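Local coordinates for putative TOXIN related protein (Parabacteroides distasonis ATCC 8503, PDB 3K0Y) that is of unknown function, a NigD-like, putatively toxin-related protein that pairs an N-terminal OB domain with a C-terminal beta sandwich, at residues 51-62 / 75-86. Residues are numbered along the deposited sequence; the frame is centred on the assembly and turned at random.
Sequences NQRALVNFTILA and YIKVNAIHNILT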
loop_
_atom_site.group_PDB
_atom_site.type_symbol
_atom_site.label_atom_id
_atom_site.label_comp_id
_atom_site.label_asym_id
_atom_site.label_seq_id
_atom_site.Cartn_x
_atom_site.Cartn_y
_atom_site.Cartn_z
ATOM N N ASN A 51 -7.211 7.350 -6.289
ATOM C CA ASN A 51 -6.181 6.334 -6.011
ATOM C C ASN A 51 -5.274 6.618 -4.799
ATOM O O ASN A 51 -4.054 6.496 -4.859
ATOM C CB ASN A 51 -5.384 6.124 -7.291
ATOM C CG ASN A 51 -6.294 5.896 -8.487
ATOM O OD1 ASN A 51 -6.366 6.731 -9.388
ATOM N ND2 ASN A 51 -7.044 4.809 -8.458
ATOM N N GLN A 52 -5.901 7.029 -3.700
ATOM C CA GLN A 52 -5.203 7.446 -2.494
ATOM C C GLN A 52 -5.798 6.615 -1.381
ATOM O O GLN A 52 -7.023 6.499 -1.303
ATOM C CB GLN A 52 -5.484 8.930 -2.246
ATOM C CG GLN A 52 -5.017 9.474 -0.962
ATOM C CD GLN A 52 -3.515 9.530 -0.855
ATOM O OE1 GLN A 52 -2.867 10.180 -1.638
ATOM N NE2 GLN A 52 -2.966 8.881 0.155
ATOM N N ARG A 53 -4.960 6.022 -0.543
ATOM C CA ARG A 53 -5.483 5.320 0.644
ATOM C C ARG A 53 -5.310 6.204 1.861
ATOM O O ARG A 53 -4.480 7.129 1.850
ATOM C CB ARG A 53 -4.759 4.006 0.848
ATOM C CG ARG A 53 -4.792 3.103 -0.353
ATOM C CD ARG A 53 -4.973 1.627 0.076
ATOM N NE ARG A 53 -6.389 1.320 0.203
ATOM C CZ ARG A 53 -6.870 0.245 0.829
ATOM N NH1 ARG A 53 -6.048 -0.617 1.420
ATOM N NH2 ARG A 53 -8.158 0.039 0.842
ATOM N N ALA A 54 -6.065 5.904 2.902
ATOM C CA ALA A 54 -6.042 6.681 4.132
ATOM C C ALA A 54 -6.361 5.773 5.314
ATOM O O ALA A 54 -7.028 4.762 5.156
ATOM C CB ALA A 54 -7.029 7.838 4.087
ATOM N N LEU A 55 -5.809 6.116 6.460
ATOM C CA LEU A 55 -6.223 5.557 7.724
ATOM C C LEU A 55 -7.407 6.402 8.225
ATOM O O LEU A 55 -7.273 7.618 8.444
ATOM C CB LEU A 55 -5.042 5.586 8.710
ATOM C CG LEU A 55 -5.215 4.793 10.008
ATOM C CD1 LEU A 55 -5.374 3.295 9.743
ATOM C CD2 LEU A 55 -4.000 5.100 10.938
ATOM N N VAL A 56 -8.557 5.763 8.373
ATOM C CA VAL A 56 -9.797 6.427 8.704
ATOM C C VAL A 56 -10.378 5.967 10.048
ATOM O O VAL A 56 -10.552 4.780 10.269
ATOM C CB VAL A 56 -10.865 6.196 7.612
ATOM C CG1 VAL A 56 -12.122 6.971 7.944
ATOM C CG2 VAL A 56 -10.320 6.603 6.191
ATOM N N ASN A 57 -10.694 6.934 10.914
ATOM C CA ASN A 57 -11.391 6.714 12.173
ATOM C C ASN A 57 -12.831 7.163 11.920
ATOM O O ASN A 57 -13.075 8.334 11.603
ATOM C CB ASN A 57 -10.746 7.544 13.269
ATOM C CG ASN A 57 -11.378 7.306 14.682
ATOM O OD1 ASN A 57 -12.562 6.968 14.829
ATOM N ND2 ASN A 57 -10.558 7.478 15.709
ATOM N N PHE A 58 -13.766 6.217 11.963
ATOM C CA PHE A 58 -15.142 6.493 11.598
ATOM C C PHE A 58 -16.140 5.823 12.572
ATOM O O PHE A 58 -15.824 4.841 13.258
ATOM C CB PHE A 58 -15.418 6.082 10.137
ATOM C CG PHE A 58 -15.291 4.601 9.873
ATOM C CD1 PHE A 58 -14.058 4.036 9.567
ATOM C CD2 PHE A 58 -16.406 3.759 9.945
ATOM C CE1 PHE A 58 -13.932 2.678 9.342
ATOM C CE2 PHE A 58 -16.276 2.389 9.704
ATOM C CZ PHE A 58 -15.028 1.856 9.396
ATOM N N THR A 59 -17.334 6.394 12.611
ATOM C CA THR A 59 -18.449 5.905 13.417
ATOM C C THR A 59 -19.606 5.620 12.467
ATOM O O THR A 59 -19.990 6.476 11.672
ATOM C CB THR A 59 -18.871 6.962 14.426
ATOM O OG1 THR A 59 -17.763 7.275 15.285
ATOM C CG2 THR A 59 -20.088 6.491 15.279
ATOM N N ILE A 60 -20.145 4.410 12.542
ATOM C CA ILE A 60 -21.251 3.996 11.686
ATOM C C ILE A 60 -22.536 4.678 12.151
ATOM O O ILE A 60 -22.845 4.629 13.328
ATOM C CB ILE A 60 -21.449 2.472 11.767
ATOM C CG1 ILE A 60 -20.289 1.747 11.064
ATOM C CG2 ILE A 60 -22.838 2.076 11.217
ATOM C CD1 ILE A 60 -20.560 1.320 9.620
ATOM N N LEU A 61 -23.269 5.301 11.229
ATOM C CA LEU A 61 -24.494 6.035 11.567
ATOM C C LEU A 61 -25.771 5.264 11.218
ATOM O O LEU A 61 -26.819 5.457 11.858
ATOM C CB LEU A 61 -24.521 7.388 10.859
ATOM C CG LEU A 61 -23.390 8.372 11.183
ATOM C CD1 LEU A 61 -23.625 9.706 10.464
ATOM C CD2 LEU A 61 -23.259 8.585 12.690
ATOM N N ALA A 62 -25.684 4.414 10.192
ATOM C CA ALA A 62 -26.832 3.638 9.740
ATOM C C ALA A 62 -26.381 2.612 8.703
ATOM O O ALA A 62 -25.636 2.946 7.782
ATOM C CB ALA A 62 -27.933 4.558 9.173
ATOM N N TYR A 75 -23.711 4.638 5.864
ATOM C CA TYR A 75 -23.455 6.044 6.156
ATOM C C TYR A 75 -22.519 6.147 7.347
ATOM O O TYR A 75 -22.662 5.404 8.311
ATOM C CB TYR A 75 -24.763 6.786 6.470
ATOM C CG TYR A 75 -25.687 6.976 5.281
ATOM C CD1 TYR A 75 -25.494 8.023 4.387
ATOM C CD2 TYR A 75 -26.773 6.126 5.073
ATOM C CE1 TYR A 75 -26.337 8.213 3.301
ATOM C CE2 TYR A 75 -27.639 6.307 3.987
ATOM C CZ TYR A 75 -27.409 7.356 3.105
ATOM O OH TYR A 75 -28.246 7.547 2.028
ATOM N N ILE A 76 -21.566 7.072 7.295
ATOM C CA ILE A 76 -20.623 7.246 8.409
ATOM C C ILE A 76 -20.367 8.685 8.785
ATOM O O ILE A 76 -20.705 9.603 8.045
ATOM C CB ILE A 76 -19.256 6.531 8.141
ATOM C CG1 ILE A 76 -18.432 7.255 7.056
ATOM C CG2 ILE A 76 -19.493 5.050 7.807
ATOM C CD1 ILE A 76 -16.958 6.752 6.895
ATOM N N LYS A 77 -19.824 8.862 9.987
ATOM C CA LYS A 77 -19.120 10.082 10.346
ATOM C C LYS A 77 -17.614 9.798 10.285
ATOM O O LYS A 77 -17.106 8.892 10.963
ATOM C CB LYS A 77 -19.469 10.536 11.743
ATOM C CG LYS A 77 -18.706 11.781 12.193
ATOM C CD LYS A 77 -19.198 12.240 13.550
ATOM C CE LYS A 77 -18.237 13.221 14.179
ATOM N NZ LYS A 77 -18.282 14.547 13.533
ATOM N N VAL A 78 -16.916 10.553 9.450
ATOM C CA VAL A 78 -15.472 10.558 9.442
ATOM C C VAL A 78 -15.019 11.336 10.670
ATOM O O VAL A 78 -15.252 12.518 10.766
ATOM C CB VAL A 78 -14.936 11.226 8.138
ATOM C CG1 VAL A 78 -13.410 11.421 8.191
ATOM C CG2 VAL A 78 -15.348 10.376 6.915
ATOM N N ASN A 79 -14.417 10.661 11.634
ATOM C CA ASN A 79 -13.874 11.344 12.803
ATOM C C ASN A 79 -12.499 11.900 12.509
ATOM O O ASN A 79 -12.177 13.017 12.924
ATOM C CB ASN A 79 -13.806 10.413 13.996
ATOM C CG ASN A 79 -15.180 9.797 14.342
ATOM O OD1 ASN A 79 -16.195 10.496 14.397
ATOM N ND2 ASN A 79 -15.207 8.484 14.532
ATOM N N ALA A 80 -11.685 11.111 11.813
ATOM C CA ALA A 80 -10.369 11.566 11.373
ATOM C C ALA A 80 -9.963 10.790 10.121
ATOM O O ALA A 80 -10.458 9.722 9.856
ATOM C CB ALA A 80 -9.309 11.406 12.503
ATOM N N ILE A 81 -9.076 11.357 9.333
ATOM C CA ILE A 81 -8.637 10.705 8.113
ATOM C C ILE A 81 -7.203 11.175 7.869
ATOM O O ILE A 81 -6.931 12.388 7.762
ATOM C CB ILE A 81 -9.609 11.008 6.939
ATOM C CG1 ILE A 81 -9.082 10.437 5.625
ATOM C CG2 ILE A 81 -9.847 12.531 6.837
ATOM C CD1 ILE A 81 -10.146 10.300 4.578
ATOM N N HIS A 82 -6.295 10.203 7.882
ATOM C CA HIS A 82 -4.869 10.437 7.722
ATOM C C HIS A 82 -4.385 9.707 6.475
ATOM O O HIS A 82 -4.344 8.487 6.457
ATOM C CB HIS A 82 -4.119 9.905 8.945
ATOM C CG HIS A 82 -4.762 10.250 10.252
ATOM N ND1 HIS A 82 -4.800 11.532 10.742
ATOM C CD2 HIS A 82 -5.370 9.470 11.184
ATOM C CE1 HIS A 82 -5.418 11.534 11.913
ATOM N NE2 HIS A 82 -5.760 10.293 12.206
ATOM N N ASN A 83 -4.026 10.451 5.433
ATOM C CA ASN A 83 -3.551 9.821 4.216
ATOM C C ASN A 83 -2.344 8.916 4.457
ATOM O O ASN A 83 -1.484 9.190 5.289
ATOM C CB ASN A 83 -3.197 10.874 3.191
ATOM C CG ASN A 83 -4.426 11.547 2.616
ATOM O OD1 ASN A 83 -5.561 11.159 2.930
ATOM N ND2 ASN A 83 -4.213 12.561 1.774
ATOM N N ILE A 84 -2.336 7.812 3.731
ATOM C CA ILE A 84 -1.242 6.877 3.732
ATOM C C ILE A 84 -0.510 7.144 2.404
ATOM O O ILE A 84 -1.139 7.270 1.357
ATOM C CB ILE A 84 -1.766 5.431 3.819
ATOM C CG1 ILE A 84 -2.354 5.170 5.199
ATOM C CG2 ILE A 84 -0.659 4.422 3.467
ATOM C CD1 ILE A 84 -3.194 3.871 5.305
ATOM N N LEU A 85 0.809 7.252 2.449
ATOM C CA LEU A 85 1.576 7.378 1.215
ATOM C C LEU A 85 1.152 6.266 0.206
ATOM O O LEU A 85 1.286 5.077 0.495
ATOM C CB LEU A 85 3.077 7.284 1.502
ATOM C CG LEU A 85 3.969 7.282 0.282
ATOM C CD1 LEU A 85 3.882 8.757 -0.471
ATOM C CD2 LEU A 85 5.392 6.945 0.621
ATOM N N THR A 86 0.638 6.675 -0.952
ATOM C CA THR A 86 0.117 5.779 -1.979
ATOM C C THR A 86 0.827 6.007 -3.311
ATOM O O THR A 86 0.787 7.096 -3.834
ATOM C CB THR A 86 -1.414 5.954 -2.101
ATOM O OG1 THR A 86 -1.987 5.724 -0.785
ATOM C CG2 THR A 86 -1.992 4.932 -3.110
HETATM O O HOH W 1 -0.091 9.571 -1.120
#
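Strand 52-62 and residues 75-86 of strand 74-88 pair as an antiparallel, strongly curved hairpin, their axes 4.1 Å apart at closest approach, with a classic beta bulge where Asn79 N and Ala80 N both donate to Asn57 O. The bulge turns Asn79 toward the partner strand, and its amide spans two residues there. ND2 gives a straight bond to Thr59 OG1 (2.9 Å), lying in the Asn79 amide plane, and another to Asn57 OD1 (3.1 Å), which it meets from above the carboxamide plane, the two amides being 82° apart. On the concave face, the ethyl branch of Ile76, folded between backbone N and carbonyl carbon (chi1 71°), brings CD1 to Phe58 CB at 3.7 Å. Ile81 CG1 packs on Ala54 CB, its CD1 beside Val56 CG2; Tyr26 covers Ile81, and Leu28 covers Val56 and Ile76. At the Gln52 end, Thr86 OG1 accepts from Arg53 N (3.0 Å) and donates to Ile84 O. Gln52 stacks its amide on that of Asn83, whose OD1 bonds Tyr46 OH, and donates in plane to Arg53 O; a water links Gln52 OE1 to Thr86 N. Polar side chains thus supplement the backbone pairing, while the Val56, Phe58, Ile76 and Ile81 face is consistent with an OB-domain core.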